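Local coordinates for metallo-beta-lactamase domain-containing protein 1 (PDB 1ZTC) that binds two nickel ions in a metallo-beta-lactamase fold and is probably a metal-dependent hydrolase, perhaps an endoribonuclease, at residues A[43-48]-A[138-143]; A[102-107]-A[122-127]. All coordinates share one frame; numbering follows the deposited sequence. Where two conformers were deposited one is given.

Interaction 1 (43-48 with 138-143) and interaction 2 (102-107 with 122-127) lie apart in one metallo-beta-lactamase domain. Their centres are 22 Å apart and their nearest atoms about 11 Å, so they do not touch. Along the chain, both segments of interaction 2 fall between the two segments of interaction 1. Interaction 1 bridges the two mixed sheets, from strand 45-49 to the turn after strand 138-139. Interaction 2 packs the end of helix 114-125 against the loop that follows strand 97-101. Strands 45-49 and 97-101 belong to the same six-stranded sheet. Interaction 1 thus joins the two sheets, while interaction 2 lies within one connection between neighbouring strands of the six-stranded sheet.

Interaction 1 (A[43-48]-A[138-143]); sequences KDRRII and SLFDEK
I47 and F140 make the apolar part of this contact. The methyl CD1 of I47 sits over the centre of the F140 ring, 3.8 Å from the centroid and 7° off the ring normal. This is a CH-pi contact. The CG1-CD1 bond lies almost flat along the face, with CG1 above the rim near CZ. The two side chains come from opposite directions. CG1 of I47 is anti to its carbonyl carbon, and the nearly extended chi2 then sets CD1 over the ring.

R45 meets the same ring at its edge. Its NE lies 4.2 Å from F140 CE1, near the ring plane. CE1 in turn lies at the edge of the guanidinium, so neither group covers the other's face. The planes are 36° apart. Bends at chi2 and chi3 curl the R45 chain so that NE comes to the ring edge. Its NH2 forms a salt bridge with D76.

The polar part is a salt bridge between K43 and D141. K43 NZ donates to D141 OD2 at 2.7 Å, while D141 OD1 is 3.5 Å from NZ. The lysine is extended beyond CG and reaches OD2 from above the carboxylate plane, 39° out of it. H42 NE2 also hydrogen-bonds to OD2. This pair is exposed, whereas I47 is buried.

F140 and D141 belong to a type I' turn, closed by K143 N to F140 O at 3.0 Å. The turn links the antiparallel strands 138-139 and 144-148 at one edge of the five-stranded sheet. I47 faces it from strand 45-49 of the six-stranded sheet, between strands 37-42 and 76-78. L78 touches both I47 and L139.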
loop_
_atom_site.group_PDB
_atom_site.type_symbol
_atom_site.label_atom_id
_atom_site.label_comp_id
_atom_site.label_asym_id
_atom_site.label_seq_id
_atom_site.Cartn_x
_atom_site.Cartn_y
_atom_site.Cartn_z
ATOM N N LYS A 43 -23.907 -24.081 -15.393
ATOM C CA LYS A 43 -24.473 -25.357 -14.988
ATOM C C LYS A 43 -24.088 -25.653 -13.529
ATOM O O LYS A 43 -24.428 -24.895 -12.630
ATOM C CB LYS A 43 -24.058 -26.494 -15.945
ATOM C CG LYS A 43 -24.539 -26.340 -17.372
ATOM C CD LYS A 43 -24.034 -27.504 -18.217
ATOM C CE LYS A 43 -24.656 -27.525 -19.602
ATOM N NZ LYS A 43 -24.042 -28.567 -20.491
ATOM N N ASP A 44 -23.362 -26.739 -13.316
ATOM C CA ASP A 44 -22.926 -27.179 -12.001
ATOM C C ASP A 44 -21.488 -26.760 -11.682
ATOM O O ASP A 44 -20.903 -27.222 -10.706
ATOM C CB ASP A 44 -23.005 -28.718 -11.967
ATOM C CG ASP A 44 -22.217 -29.409 -13.147
ATOM O OD1 ASP A 44 -22.119 -28.840 -14.274
ATOM O OD2 ASP A 44 -21.705 -30.536 -12.941
ATOM N N ARG A 45 -20.917 -25.913 -12.527
ATOM C CA ARG A 45 -19.543 -25.491 -12.360
ATOM C C ARG A 45 -19.471 -24.139 -11.661
ATOM O O ARG A 45 -20.243 -23.221 -11.934
ATOM C CB ARG A 45 -18.834 -25.420 -13.712
ATOM C CG ARG A 45 -19.008 -26.641 -14.596
ATOM C CD ARG A 45 -18.592 -27.932 -13.937
ATOM N NE ARG A 45 -17.159 -28.169 -14.040
ATOM C CZ ARG A 45 -16.531 -29.215 -13.503
ATOM N NH1 ARG A 45 -17.199 -30.141 -12.818
ATOM N NH2 ARG A 45 -15.219 -29.338 -13.648
ATOM N N ARG A 46 -18.520 -24.038 -10.744
ATOM C CA ARG A 46 -18.210 -22.801 -10.077
ATOM C C ARG A 46 -16.729 -22.532 -10.335
ATOM O O ARG A 46 -15.841 -23.229 -9.824
ATOM C CB ARG A 46 -18.569 -22.912 -8.602
ATOM C CG ARG A 46 -20.088 -22.879 -8.411
ATOM C CD ARG A 46 -20.519 -23.247 -7.013
ATOM N NE ARG A 46 -20.141 -24.631 -6.691
ATOM C CZ ARG A 46 -20.816 -25.734 -7.043
ATOM N NH1 ARG A 46 -21.943 -25.660 -7.762
ATOM N NH2 ARG A 46 -20.351 -26.931 -6.675
ATOM N N ILE A 47 -16.494 -21.517 -11.163
ATOM C CA ILE A 47 -15.231 -21.329 -11.848
ATOM C C ILE A 47 -14.570 -20.045 -11.389
ATOM O O ILE A 47 -15.201 -18.979 -11.332
ATOM C CB ILE A 47 -15.460 -21.245 -13.374
ATOM C CG1 ILE A 47 -16.252 -22.466 -13.869
ATOM C CG2 ILE A 47 -14.139 -21.080 -14.117
ATOM C CD1 ILE A 47 -16.973 -22.245 -15.182
ATOM N N ILE A 48 -13.285 -20.142 -11.073
ATOM C CA ILE A 48 -12.479 -18.947 -10.803
ATOM C C ILE A 48 -11.381 -18.788 -11.844
ATOM O O ILE A 48 -10.649 -19.725 -12.138
ATOM C CB ILE A 48 -11.876 -18.981 -9.376
ATOM C CG1 ILE A 48 -13.015 -18.838 -8.362
ATOM C CG2 ILE A 48 -10.833 -17.846 -9.201
ATOM C CD1 ILE A 48 -12.655 -19.101 -6.933
ATOM N N SER A 138 -11.792 -24.393 -26.604
ATOM C CA SER A 138 -13.083 -23.854 -26.250
ATOM C C SER A 138 -13.605 -24.714 -25.111
ATOM O O SER A 138 -13.789 -25.922 -25.280
ATOM C CB SER A 138 -14.012 -23.970 -27.470
ATOM O OG SER A 138 -14.758 -22.776 -27.586
ATOM N N LEU A 139 -13.834 -24.105 -23.957
ATOM C CA LEU A 139 -14.184 -24.827 -22.741
ATOM C C LEU A 139 -15.580 -24.464 -22.264
ATOM O O LEU A 139 -16.109 -23.403 -22.606
ATOM C CB LEU A 139 -13.206 -24.438 -21.618
ATOM C CG LEU A 139 -11.705 -24.682 -21.836
ATOM C CD1 LEU A 139 -10.880 -24.109 -20.693
ATOM C CD2 LEU A 139 -11.414 -26.181 -22.007
ATOM N N PHE A 140 -16.138 -25.335 -21.424
ATOM C CA PHE A 140 -17.443 -25.130 -20.753
ATOM C C PHE A 140 -18.548 -24.885 -21.764
ATOM O O PHE A 140 -19.124 -23.789 -21.813
ATOM C CB PHE A 140 -17.372 -23.995 -19.710
ATOM C CG PHE A 140 -16.321 -24.224 -18.665
ATOM C CD1 PHE A 140 -16.504 -25.182 -17.686
ATOM C CD2 PHE A 140 -15.124 -23.507 -18.687
ATOM C CE1 PHE A 140 -15.513 -25.427 -16.734
ATOM C CE2 PHE A 140 -14.122 -23.739 -17.730
ATOM C CZ PHE A 140 -14.320 -24.706 -16.757
ATOM N N ASP A 141 -18.809 -25.909 -22.585
ATOM C CA ASP A 141 -19.789 -25.827 -23.650
ATOM C C ASP A 141 -19.554 -24.599 -24.508
ATOM O O ASP A 141 -20.478 -23.876 -24.853
ATOM C CB ASP A 141 -21.234 -25.833 -23.106
ATOM C CG ASP A 141 -21.524 -27.023 -22.184
ATOM O OD1 ASP A 141 -21.170 -28.177 -22.518
ATOM O OD2 ASP A 141 -22.101 -26.792 -21.102
ATOM N N GLU A 142 -18.290 -24.367 -24.846
ATOM C CA GLU A 142 -17.874 -23.285 -25.735
ATOM C C GLU A 142 -18.119 -21.873 -25.207
ATOM O O GLU A 142 -17.994 -20.907 -25.962
ATOM C CB GLU A 142 -18.442 -23.510 -27.127
ATOM C CG GLU A 142 -18.202 -24.977 -27.588
ATOM C CD GLU A 142 -18.237 -25.142 -29.087
ATOM O OE1 GLU A 142 -17.918 -24.163 -29.810
ATOM O OE2 GLU A 142 -18.575 -26.259 -29.553
ATOM N N LYS A 143 -18.340 -21.744 -23.896
ATOM C CA LYS A 143 -18.549 -20.423 -23.285
ATOM C C LYS A 143 -17.235 -19.695 -23.032
ATOM O O LYS A 143 -17.231 -18.456 -22.833
ATOM C CB LYS A 143 -19.296 -20.583 -21.961
ATOM C CG LYS A 143 -20.725 -21.108 -22.113
ATOM C CD LYS A 143 -21.610 -20.063 -22.749
ATOM C CE LYS A 143 -23.084 -20.493 -22.725
ATOM N NZ LYS A 143 -23.778 -19.914 -23.923
#

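Interaction 2 (A[102-107]-A[122-127]); sequences EVYKTK and KVISSW. With PO4 (phosphate ion), chain G.
Y104 carries the contact, meeting both I124 and W127 through CE2. The methyl CG2 of I124 lies at the edge of the Y104 ring, near its plane, 4.0 Å from CE2. CG2 is the I124 branch anti to the backbone N.

The aromatic pair is oblique. Y104 CE2 is 4.0 Å from W127 CZ3. The ring centroids are 5.9 Å apart. The planes meet at 55°. K105 CG lies over one face of the tyrosine ring. W127 has further partners: I124 CA over one face of its six-membered ring, a stack with F98 and a bond from NE1 to S90 OG.

Hydrogen bonds hold each segment in shape. K105 NZ bonds to Y104 OH at 3.1 Å. V103 O accepts from both T106 N and T106 OG1, and V123 O likewise from S126 N and S126 OG.

Just after the 3-10 segment, K107 NZ bonds to phosphate O3 at 2.6 Å and pairs with E155. The phosphate, probably from the crystallisation liquor, also binds K187 of the third subunit.

The arrangement is a helix-to-loop contact within a beta-alpha-beta crossover. Helix 114-125 and the preceding 3-10 turn connect parallel strands 97-101 and 130-133, as expected in the alpha-beta/beta-alpha sandwich of metallo-beta-lactamases.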
loop_
_atom_site.group_PDB
_atom_site.type_symbol
_atom_site.label_atom_id
_atom_site.label_comp_id
_atom_site.label_asym_id
_atom_site.label_seq_id
_atom_site.Cartn_x
_atom_site.Cartn_y
_atom_site.Cartn_z
ATOM N N GLU A 102 0.577 -25.434 -20.889
ATOM C CA GLU A 102 1.548 -26.510 -20.698
ATOM C C GLU A 102 3.004 -26.057 -20.541
ATOM O O GLU A 102 3.792 -26.705 -19.845
ATOM C CB GLU A 102 1.441 -27.524 -21.858
ATOM C CG GLU A 102 1.633 -26.917 -23.258
ATOM C CD GLU A 102 1.592 -27.932 -24.375
ATOM O OE1 GLU A 102 1.376 -29.139 -24.116
ATOM O OE2 GLU A 102 1.775 -27.502 -25.532
ATOM N N VAL A 103 3.356 -24.918 -21.128
ATOM C CA VAL A 103 4.743 -24.490 -21.160
ATOM C C VAL A 103 5.228 -23.957 -19.787
ATOM O O VAL A 103 6.409 -23.722 -19.601
ATOM C CB VAL A 103 4.966 -23.522 -22.379
ATOM C CG1 VAL A 103 4.463 -22.163 -22.102
ATOM C CG2 VAL A 103 6.396 -23.456 -22.797
ATOM N N TYR A 104 4.328 -23.860 -18.808
ATOM C CA TYR A 104 4.725 -23.518 -17.439
ATOM C C TYR A 104 5.674 -24.571 -16.880
ATOM O O TYR A 104 6.575 -24.251 -16.111
ATOM C CB TYR A 104 3.508 -23.315 -16.518
ATOM C CG TYR A 104 3.125 -24.485 -15.642
ATOM C CD1 TYR A 104 2.290 -25.485 -16.111
ATOM C CD2 TYR A 104 3.609 -24.589 -14.340
ATOM C CE1 TYR A 104 1.947 -26.571 -15.307
ATOM C CE2 TYR A 104 3.262 -25.672 -13.523
ATOM C CZ TYR A 104 2.431 -26.656 -14.005
ATOM O OH TYR A 104 2.089 -27.730 -13.199
ATOM N N LYS A 105 5.469 -25.822 -17.278
ATOM C CA LYS A 105 6.342 -26.917 -16.843
ATOM C C LYS A 105 7.803 -26.781 -17.291
ATOM O O LYS A 105 8.668 -27.459 -16.749
ATOM C CB LYS A 105 5.783 -28.252 -17.322
ATOM C CG LYS A 105 4.573 -28.682 -16.532
ATOM C CD LYS A 105 4.112 -30.087 -16.891
ATOM C CE LYS A 105 3.629 -30.847 -15.638
ATOM N NZ LYS A 105 2.428 -30.224 -14.969
ATOM N N THR A 106 8.088 -25.906 -18.255
ATOM C CA THR A 106 9.453 -25.692 -18.730
ATOM C C THR A 106 10.212 -24.641 -17.934
ATOM O O THR A 106 11.386 -24.417 -18.201
ATOM C CB THR A 106 9.500 -25.294 -20.229
ATOM O OG1 THR A 106 9.034 -23.948 -20.436
ATOM C CG2 THR A 106 8.666 -26.252 -21.071
ATOM N N LYS A 107 9.545 -23.976 -16.988
ATOM C CA LYS A 107 10.192 -23.000 -16.124
ATOM C C LYS A 107 10.698 -23.638 -14.833
ATOM O O LYS A 107 10.053 -24.497 -14.255
ATOM C CB LYS A 107 9.236 -21.863 -15.751
ATOM C CG LYS A 107 8.996 -20.894 -16.834
ATOM C CD LYS A 107 8.567 -19.521 -16.281
ATOM C CE LYS A 107 7.568 -18.890 -17.229
ATOM N NZ LYS A 107 7.427 -17.420 -17.097
ATOM N N LYS A 122 5.625 -24.518 -3.465
ATOM C CA LYS A 122 4.566 -24.982 -2.582
ATOM C C LYS A 122 3.189 -24.754 -3.194
ATOM O O LYS A 122 2.348 -25.612 -3.137
ATOM C CB LYS A 122 4.693 -24.322 -1.221
ATOM C CG LYS A 122 5.931 -24.861 -0.473
ATOM C CD LYS A 122 6.278 -23.972 0.756
ATOM C CE LYS A 122 6.007 -24.654 2.086
ATOM N NZ LYS A 122 6.403 -26.094 2.118
ATOM N N VAL A 123 2.960 -23.593 -3.770
ATOM C CA VAL A 123 1.667 -23.318 -4.408
ATOM C C VAL A 123 1.407 -24.295 -5.548
ATOM O O VAL A 123 0.390 -24.966 -5.589
ATOM C CB VAL A 123 1.602 -21.868 -4.968
ATOM C CG1 VAL A 123 0.314 -21.651 -5.766
ATOM C CG2 VAL A 123 1.684 -20.874 -3.844
ATOM N N ILE A 124 2.366 -24.395 -6.457
ATOM C CA ILE A 124 2.238 -25.243 -7.638
ATOM C C ILE A 124 2.034 -26.698 -7.260
ATOM O O ILE A 124 1.224 -27.370 -7.864
ATOM C CB ILE A 124 3.464 -25.113 -8.546
ATOM C CG1 ILE A 124 3.476 -23.740 -9.210
ATOM C CG2 ILE A 124 3.538 -26.249 -9.603
ATOM C CD1 ILE A 124 4.830 -23.332 -9.746
ATOM N N SER A 125 2.743 -27.163 -6.224
ATOM C CA SER A 125 2.584 -28.525 -5.722
ATOM C C SER A 125 1.215 -28.841 -5.158
ATOM O O SER A 125 0.874 -30.000 -5.026
ATOM C CB SER A 125 3.600 -28.795 -4.610
ATOM O OG SER A 125 4.876 -28.869 -5.186
ATOM N N SER A 126 0.462 -27.824 -4.769
ATOM C CA SER A 126 -0.844 -28.035 -4.198
ATOM C C SER A 126 -1.888 -28.397 -5.250
ATOM O O SER A 126 -2.966 -28.863 -4.897
ATOM C CB SER A 126 -1.283 -26.781 -3.415
ATOM O OG SER A 126 -1.751 -25.729 -4.265
ATOM N N TRP A 127 -1.578 -28.185 -6.532
ATOM C CA TRP A 127 -2.535 -28.471 -7.609
ATOM C C TRP A 127 -2.525 -29.958 -7.906
ATOM O O TRP A 127 -1.626 -30.445 -8.594
ATOM C CB TRP A 127 -2.189 -27.726 -8.884
ATOM C CG TRP A 127 -1.986 -26.256 -8.693
ATOM C CD1 TRP A 127 -2.473 -25.479 -7.678
ATOM C CD2 TRP A 127 -1.241 -25.394 -9.543
ATOM N NE1 TRP A 127 -2.073 -24.164 -7.845
ATOM C CE2 TRP A 127 -1.309 -24.087 -8.982
ATOM C CE3 TRP A 127 -0.508 -25.592 -10.721
ATOM C CZ2 TRP A 127 -0.653 -22.991 -9.556
ATOM C CZ3 TRP A 127 0.131 -24.500 -11.303
ATOM C CH2 TRP A 127 0.047 -23.216 -10.723
HETATM P P PO4 G . 9.343 -15.904 -19.594
HETATM O O1 PO4 G . 10.495 -16.590 -20.264
HETATM O O2 PO4 G . 9.664 -15.646 -18.161
HETATM O O3 PO4 G . 8.155 -16.827 -19.543
HETATM O O4 PO4 G . 9.027 -14.649 -20.367
#